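PDB 2OX8: scavenger receptor with C-type lectin type I from Homo sapiens, which binds the leukocyte cell-surface glycan Lewis(x) through its C-type lectin carbohydrate-recognition domain. Local coordinates for residues 54-59 with 107-112; 70-75 with 103-108; 90-95 with 115-120. All blocks are in the same frame, centred on the assembly; numbering follows the deposited sequence.

In the fold
All three contacts are partly buried and lie within a single C-type lectin domain. Contacts 1 and 2 share Ala-107 and Gly-108 of strand 106-109 but use its two ends; their centres lie about 20 Å apart, on opposite sides of the chain's centre. Contact 3 uses the neighbouring antiparallel strand 115-118 and sits closer to contact 2, with about 9 Å between centres; the Cys-106 to Cys-120 disulfide joins the two. The chemistry follows position. Contact 1, near the end of helix 46-55, is apolar and aromatic, with a buried Met-56 and an exposed Arg-59. Contact 2 is built on zinc and carboxylates, and contact 3 on amide and carboxylate groups.

Contact 1 of 3, residues 54-59 with 107-112; sequences KQMVGR and AGLIYA
Arg-59 lies across one face of the Tyr-111 ring. Its CG stands 3.6 Å from the ring centroid and 13° off the normal, which identifies a CH-pi contact, and NE continues over the same face at 3.4 Å from Tyr-111 CZ. The guanidinium plane is tilted 33° from the ring plane, so the two groups are not a parallel stack; the still shorter approach of the guanidinium carbon to the ring is doubtful. Tyr-111 reaches this position with CG anti to its backbone N (chi1 -161°). At the ring's edge, near its plane, Met-56 O meets CE1 at 3.2 Å. In the C-type lectin fold the contact joins the loop following helix 46-55 to the end of strand 106-109 and the residues just beyond it. Strand 62-67, which pairs antiparallel with strand 106-109, also borders the site through His-62 and Ile-64. Met-56 points its CB toward the other segment, and its side chain crosses that of Leu-109 obliquely: SD touches both leucine methyls, CD1 at 3.7 Å and CD2 at 3.9 Å. The methionine chain then bends at its last torsion, leaving CE 4.2 Å from Leu-109 CD2, while Phe-19 of strand 15-19 also packs against Met-56.

Contact 2 of 3, residues 70-75 with 103-108; sequences ERENEW and GEDCAG. With ZN (zinc ion), chain H.
Glu-72 and Asp-105 meet through a zinc ion. Glu-72 chelates it with both oxygens, OE1 at 2.4 Å and OE2 at 2.6 Å from zinc, whereas Asp-105 binds through OD1 alone, its modelled 1.8 Å to zinc being doubtfully short. Glu-72 CG is anti to the backbone N (chi1 -170°), and a bend at chi2 turns CD toward the metal. The two side chains approach at about a right angle, with carboxylate planes 64° apart. Asp-68 and His-100 complete the protein ligands. The location is consistent with an auxiliary calcium site of the C-type lectin family, occupied here by zinc.

Packing lies beside the metal. The far rim of the Trp-75 indole reaches strand 106-109: CZ3 makes an apolar contact with Ala-107 CB at 3.8 Å, and CH2 is 3.7 Å from Asp-105 C. His-100 also meets the Trp-75 ring.

Ionic and backbone bonds shape the loop 70-75. A type II turn from Arg-71 to Glu-74 is closed by Glu-74 N to Arg-71 O. Salt bridges join Arg-71 NH1 to Glu-74 OE1 and Arg-71 NE to Glu-70 OE2, though their close modelled geometry is doubtful.

Glu-72 OE1 and Asp-105 OD1 approach to 3.1 Å without a hydrogen bond; two like-charged oxygens this close would be expected to repel, and the shared cation probably offsets that repulsion.

Contact 3 of 3, residues 90-95 with 115-120; sequences AGQPDN and WNDFQC
Gln-92 faces Asn-116 and Asp-117 across two motifs of the calcium-dependent sugar-binding C-type lectins. Gln-92, Pro-93 and Asp-94 form the Gln-Pro-Asp motif, which in relatives goes with galactose-type sugar binding, and Trp-115, Asn-116 and Asp-117 form the Trp-Asn-Asp motif of strand 115-118. The peptide bond before Pro-93 is cis, as in calcium-binding relatives, where the polar groups of these motifs ligate the ion at the sugar site.

CB of Gln-92 points toward the strand and comes 4.1 Å from Trp-115 O. CG, held anti to the carbonyl carbon (chi1 -49°), moves on to lie 3.5 Å from Asn-116 OD1. The chain then bends, and CD comes near two acceptors that lie in roughly perpendicular directions from it, 3.2 Å from Asp-117 OD1 and 3.3 Å from Asn-116 OD1. At the tip NE2 is the branch that donates, to Asn-116 OD1. That hydrogen bond is bent, with an angle of 132° at the hydrogen, and the modelled 2.4 Å between Gln-92 NE2 and Asn-116 OD1 is doubtful. The two amide planes lie only 28° apart. NE2 is also close to Asp-117 OD1, but the angle there is too poor for a bond.

The Asp-117 side chain also touches His-100; a zinc ion lies about 6 Å from that aspartate side chain, and His-100 is one of its ligands. Pro-93 O accepts a hydrogen bond from ND1 of that histidine. On the other branch of the Asn-116 amide, ND2 sits 3.9 Å above the centre of the Phe-118 ring.

Contact 1 of 3, residues 54-59 with 107-112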
# COMPACT_ATOMS: atom_id res chain seq x y z
N LYS A 54 7.40 11.30 3.69
CA LYS A 54 8.63 11.83 4.29
C LYS A 54 9.60 10.68 4.55
O LYS A 54 10.80 10.81 4.33
CB LYS A 54 8.33 12.52 5.62
CG LYS A 54 7.14 13.45 5.63
CD LYS A 54 7.49 14.85 5.17
CE LYS A 54 6.23 15.71 4.99
NZ LYS A 54 5.36 15.20 3.87
N GLN A 55 9.07 9.54 5.01
CA GLN A 55 9.87 8.36 5.29
C GLN A 55 10.52 7.73 4.08
O GLN A 55 11.55 7.07 4.21
CB GLN A 55 9.01 7.27 5.96
CG GLN A 55 8.53 7.63 7.32
CD GLN A 55 9.60 8.31 8.13
OE1 GLN A 55 10.74 7.83 8.20
NE2 GLN A 55 9.25 9.43 8.75
N MET A 56 9.91 7.90 2.91
CA MET A 56 10.45 7.30 1.69
C MET A 56 11.70 7.99 1.15
O MET A 56 11.61 9.03 0.49
CB MET A 56 9.37 7.27 0.61
CG MET A 56 8.26 6.30 0.91
SD MET A 56 6.91 6.47 -0.25
CE MET A 56 7.42 5.36 -1.57
N VAL A 57 12.86 7.42 1.45
CA VAL A 57 14.13 7.97 1.00
C VAL A 57 14.44 7.33 -0.35
O VAL A 57 14.73 8.02 -1.33
CB VAL A 57 15.26 7.67 1.99
CG1 VAL A 57 16.51 8.47 1.61
CG2 VAL A 57 14.81 8.01 3.40
N GLY A 58 14.37 6.00 -0.39
CA GLY A 58 14.61 5.31 -1.63
C GLY A 58 13.47 5.66 -2.58
O GLY A 58 12.37 5.96 -2.13
N ARG A 59 13.74 5.64 -3.88
CA ARG A 59 12.72 5.97 -4.87
C ARG A 59 11.92 4.75 -5.36
O ARG A 59 11.17 4.83 -6.33
CB ARG A 59 13.37 6.67 -6.06
CG ARG A 59 13.34 8.18 -5.94
CD ARG A 59 14.62 8.75 -5.38
NE ARG A 59 14.53 10.20 -5.15
CZ ARG A 59 14.04 11.08 -6.02
NH1 ARG A 59 13.58 10.70 -7.20
NH2 ARG A 59 14.02 12.36 -5.70
N ALA A 107 -2.72 -2.20 -5.60
CA ALA A 107 -2.16 -0.86 -5.55
C ALA A 107 -0.81 -0.73 -4.83
O ALA A 107 -0.43 -1.55 -3.99
CB ALA A 107 -3.18 0.10 -4.92
N GLY A 108 -0.09 0.33 -5.19
CA GLY A 108 1.20 0.60 -4.61
C GLY A 108 1.42 2.10 -4.62
O GLY A 108 0.87 2.82 -5.46
N LEU A 109 2.22 2.57 -3.67
CA LEU A 109 2.53 3.98 -3.52
C LEU A 109 3.79 4.22 -4.33
O LEU A 109 4.66 3.36 -4.38
CB LEU A 109 2.81 4.26 -2.04
CG LEU A 109 2.74 5.64 -1.37
CD1 LEU A 109 3.37 5.52 0.01
CD2 LEU A 109 3.49 6.68 -2.17
N ILE A 110 3.88 5.37 -4.99
CA ILE A 110 5.09 5.68 -5.76
C ILE A 110 5.79 6.88 -5.16
O ILE A 110 5.20 7.63 -4.39
CB ILE A 110 4.77 6.00 -7.24
CG1 ILE A 110 3.91 7.27 -7.32
CG2 ILE A 110 4.10 4.81 -7.89
CD1 ILE A 110 3.40 7.59 -8.70
N TYR A 111 7.07 7.05 -5.49
CA TYR A 111 7.79 8.21 -4.97
C TYR A 111 6.97 9.38 -5.49
O TYR A 111 6.59 9.39 -6.66
CB TYR A 111 9.21 8.28 -5.54
CG TYR A 111 10.13 9.14 -4.71
CD1 TYR A 111 10.54 8.73 -3.44
CD2 TYR A 111 10.58 10.38 -5.18
CE1 TYR A 111 11.37 9.53 -2.66
CE2 TYR A 111 11.41 11.19 -4.40
CZ TYR A 111 11.81 10.76 -3.14
OH TYR A 111 12.64 11.53 -2.37
N ALA A 112 6.69 10.33 -4.61
CA ALA A 112 5.88 11.51 -4.92
C ALA A 112 4.61 11.38 -4.08
O ALA A 112 3.90 12.36 -3.85
CB ALA A 112 5.52 11.58 -6.41

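Contact 2 of 3, residues 70-75 with 103-108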
# COMPACT_ATOMS: atom_id res chain seq x y z
N GLU A 70 -11.53 -8.57 -4.89
CA GLU A 70 -12.76 -9.19 -4.39
C GLU A 70 -13.86 -8.92 -5.42
O GLU A 70 -14.52 -9.84 -5.90
CB GLU A 70 -13.17 -8.58 -3.04
CG GLU A 70 -14.27 -9.36 -2.32
CD GLU A 70 -15.36 -8.47 -1.71
OE1 GLU A 70 -15.02 -7.52 -0.97
OE2 GLU A 70 -16.56 -8.74 -1.96
N ARG A 71 -14.03 -7.64 -5.75
CA ARG A 71 -15.03 -7.19 -6.71
C ARG A 71 -14.42 -6.09 -7.57
O ARG A 71 -14.19 -4.98 -7.09
CB ARG A 71 -16.25 -6.63 -5.99
CG ARG A 71 -16.91 -7.58 -5.02
CD ARG A 71 -17.96 -6.83 -4.24
NE ARG A 71 -18.51 -7.60 -3.13
CZ ARG A 71 -19.21 -7.06 -2.14
NH1 ARG A 71 -19.45 -5.75 -2.12
NH2 ARG A 71 -19.69 -7.83 -1.17
N GLU A 72 -14.19 -6.39 -8.84
CA GLU A 72 -13.60 -5.42 -9.78
C GLU A 72 -14.11 -3.98 -9.63
O GLU A 72 -15.31 -3.74 -9.50
CB GLU A 72 -13.82 -5.91 -11.21
CG GLU A 72 -13.05 -5.13 -12.25
CD GLU A 72 -11.57 -5.03 -11.93
OE1 GLU A 72 -10.94 -6.06 -11.60
OE2 GLU A 72 -11.03 -3.90 -12.03
N ASN A 73 -13.17 -3.04 -9.64
CA ASN A 73 -13.45 -1.61 -9.51
C ASN A 73 -13.97 -1.16 -8.15
O ASN A 73 -14.27 0.02 -7.96
CB ASN A 73 -14.43 -1.14 -10.59
CG ASN A 73 -14.05 -1.64 -11.96
OD1 ASN A 73 -12.89 -1.56 -12.36
ND2 ASN A 73 -15.03 -2.16 -12.69
N GLU A 74 -14.10 -2.10 -7.21
CA GLU A 74 -14.58 -1.80 -5.85
C GLU A 74 -13.34 -1.90 -4.94
O GLU A 74 -13.17 -2.88 -4.21
CB GLU A 74 -15.67 -2.81 -5.45
CG GLU A 74 -16.52 -2.44 -4.22
CD GLU A 74 -17.68 -3.43 -3.99
OE1 GLU A 74 -18.24 -3.48 -2.87
OE2 GLU A 74 -18.02 -4.17 -4.94
N TRP A 75 -12.49 -0.87 -5.00
CA TRP A 75 -11.25 -0.85 -4.23
C TRP A 75 -11.46 -0.77 -2.74
O TRP A 75 -12.22 0.07 -2.25
CB TRP A 75 -10.33 0.30 -4.71
CG TRP A 75 -9.84 0.04 -6.11
CD1 TRP A 75 -10.60 0.07 -7.25
CD2 TRP A 75 -8.57 -0.52 -6.49
NE1 TRP A 75 -9.89 -0.45 -8.31
CE2 TRP A 75 -8.65 -0.82 -7.87
CE3 TRP A 75 -7.38 -0.80 -5.80
CZ2 TRP A 75 -7.58 -1.39 -8.57
CZ3 TRP A 75 -6.32 -1.37 -6.50
CH2 TRP A 75 -6.43 -1.66 -7.88
N GLY A 103 -5.13 -8.58 -13.77
CA GLY A 103 -3.90 -8.67 -13.01
C GLY A 103 -3.55 -7.41 -12.23
O GLY A 103 -3.08 -7.49 -11.09
N GLU A 104 -3.76 -6.25 -12.84
CA GLU A 104 -3.45 -4.98 -12.17
C GLU A 104 -4.53 -4.65 -11.16
O GLU A 104 -5.24 -3.66 -11.29
CB GLU A 104 -3.35 -3.86 -13.20
CG GLU A 104 -2.95 -4.34 -14.58
CD GLU A 104 -2.52 -3.20 -15.47
OE1 GLU A 104 -3.22 -2.17 -15.47
OE2 GLU A 104 -1.50 -3.35 -16.17
N ASP A 105 -4.64 -5.49 -10.14
CA ASP A 105 -5.66 -5.30 -9.12
C ASP A 105 -5.04 -5.06 -7.75
O ASP A 105 -5.70 -5.18 -6.72
CB ASP A 105 -6.56 -6.54 -9.11
CG ASP A 105 -7.06 -6.91 -10.52
OD1 ASP A 105 -7.93 -6.20 -11.04
OD2 ASP A 105 -6.57 -7.91 -11.10
N CYS A 106 -3.75 -4.70 -7.74
CA CYS A 106 -3.01 -4.44 -6.51
C CYS A 106 -2.36 -3.06 -6.55
O CYS A 106 -1.54 -2.78 -7.43
CB CYS A 106 -1.93 -5.51 -6.32
SG CYS A 106 -2.59 -7.20 -6.14
N ALA A 107 -2.72 -2.20 -5.60
CA ALA A 107 -2.16 -0.86 -5.55
C ALA A 107 -0.81 -0.73 -4.83
O ALA A 107 -0.43 -1.55 -3.99
CB ALA A 107 -3.18 0.10 -4.92
N GLY A 108 -0.09 0.33 -5.19
CA GLY A 108 1.20 0.60 -4.61
C GLY A 108 1.42 2.10 -4.62
O GLY A 108 0.87 2.82 -5.46
ZN ZN H . -9.06 -4.91 -10.69

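Contact 3 of 3, residues 90-95 with 115-120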
# COMPACT_ATOMS: atom_id res chain seq x y z
N ALA A 90 -3.00 10.57 -11.43
CA ALA A 90 -3.83 11.17 -12.48
C ALA A 90 -5.04 10.41 -13.05
O ALA A 90 -6.17 10.90 -12.96
CB ALA A 90 -2.92 11.60 -13.63
N GLY A 91 -4.83 9.26 -13.67
CA GLY A 91 -5.97 8.55 -14.23
C GLY A 91 -6.30 7.23 -13.56
O GLY A 91 -6.85 6.33 -14.20
N GLN A 92 -5.99 7.14 -12.27
CA GLN A 92 -6.21 5.93 -11.49
C GLN A 92 -7.42 6.01 -10.56
O GLN A 92 -7.82 7.09 -10.14
CB GLN A 92 -4.97 5.63 -10.66
CG GLN A 92 -3.69 5.67 -11.45
CD GLN A 92 -3.65 4.64 -12.55
OE1 GLN A 92 -4.48 4.66 -13.46
NE2 GLN A 92 -2.69 3.72 -12.47
N PRO A 93 -8.01 4.86 -10.21
CA PRO A 93 -7.59 3.53 -10.66
C PRO A 93 -8.39 3.04 -11.86
O PRO A 93 -8.18 1.92 -12.33
CB PRO A 93 -7.83 2.67 -9.43
CG PRO A 93 -9.09 3.24 -8.91
CD PRO A 93 -8.89 4.74 -9.03
N ASP A 94 -9.30 3.87 -12.36
CA ASP A 94 -10.12 3.50 -13.51
C ASP A 94 -9.37 3.50 -14.83
O ASP A 94 -9.89 3.05 -15.84
CB ASP A 94 -11.38 4.40 -13.61
CG ASP A 94 -11.12 5.86 -13.21
OD1 ASP A 94 -10.86 6.13 -12.01
OD2 ASP A 94 -11.19 6.75 -14.09
N ASN A 95 -8.13 4.00 -14.83
CA ASN A 95 -7.32 4.05 -16.04
C ASN A 95 -7.94 4.92 -17.15
O ASN A 95 -8.16 4.48 -18.27
CB ASN A 95 -7.07 2.64 -16.56
CG ASN A 95 -6.25 2.62 -17.81
OD1 ASN A 95 -5.29 3.36 -17.94
ND2 ASN A 95 -6.63 1.78 -18.75
N TRP A 115 -0.97 7.01 -5.35
CA TRP A 115 -1.23 5.58 -5.55
C TRP A 115 -1.46 5.26 -7.01
O TRP A 115 -2.15 5.99 -7.73
CB TRP A 115 -2.45 5.13 -4.74
CG TRP A 115 -2.45 5.61 -3.34
CD1 TRP A 115 -1.37 6.02 -2.61
CD2 TRP A 115 -3.59 5.77 -2.51
NE1 TRP A 115 -1.78 6.43 -1.36
CE2 TRP A 115 -3.14 6.29 -1.27
CE3 TRP A 115 -4.97 5.53 -2.68
CZ2 TRP A 115 -4.00 6.56 -0.21
CZ3 TRP A 115 -5.83 5.80 -1.64
CH2 TRP A 115 -5.34 6.31 -0.41
N ASN A 116 -0.90 4.14 -7.42
CA ASN A 116 -1.00 3.67 -8.78
C ASN A 116 -1.43 2.22 -8.63
O ASN A 116 -1.15 1.59 -7.62
CB ASN A 116 0.39 3.77 -9.44
CG ASN A 116 0.35 3.60 -10.95
OD1 ASN A 116 -0.52 4.15 -11.63
ND2 ASN A 116 1.31 2.86 -11.48
N ASP A 117 -2.14 1.69 -9.61
CA ASP A 117 -2.54 0.31 -9.50
C ASP A 117 -1.68 -0.50 -10.45
O ASP A 117 -1.87 -0.45 -11.66
CB ASP A 117 -4.02 0.14 -9.82
CG ASP A 117 -4.34 0.44 -11.25
OD1 ASP A 117 -3.96 1.54 -11.71
OD2 ASP A 117 -4.96 -0.41 -11.92
N PHE A 118 -0.72 -1.22 -9.89
CA PHE A 118 0.18 -2.05 -10.67
C PHE A 118 -0.46 -3.42 -10.78
O PHE A 118 -1.57 -3.64 -10.28
CB PHE A 118 1.51 -2.23 -9.94
CG PHE A 118 2.06 -0.97 -9.35
CD1 PHE A 118 1.38 -0.32 -8.31
CD2 PHE A 118 3.25 -0.42 -9.81
CE1 PHE A 118 1.90 0.84 -7.75
CE2 PHE A 118 3.77 0.74 -9.26
CZ PHE A 118 3.09 1.37 -8.23
N GLN A 119 0.24 -4.34 -11.44
CA GLN A 119 -0.26 -5.70 -11.54
C GLN A 119 0.42 -6.49 -10.43
O GLN A 119 1.62 -6.33 -10.18
CB GLN A 119 0.07 -6.36 -12.88
CG GLN A 119 -0.45 -7.80 -12.89
CD GLN A 119 0.16 -8.65 -13.98
OE1 GLN A 119 -0.23 -8.56 -15.15
NE2 GLN A 119 1.12 -9.49 -13.60
N CYS A 120 -0.34 -7.34 -9.77
CA CYS A 120 0.22 -8.15 -8.71
C CYS A 120 1.25 -9.04 -9.40
O CYS A 120 1.47 -8.92 -10.60
CB CYS A 120 -0.90 -8.96 -8.07
SG CYS A 120 -2.47 -8.03 -8.01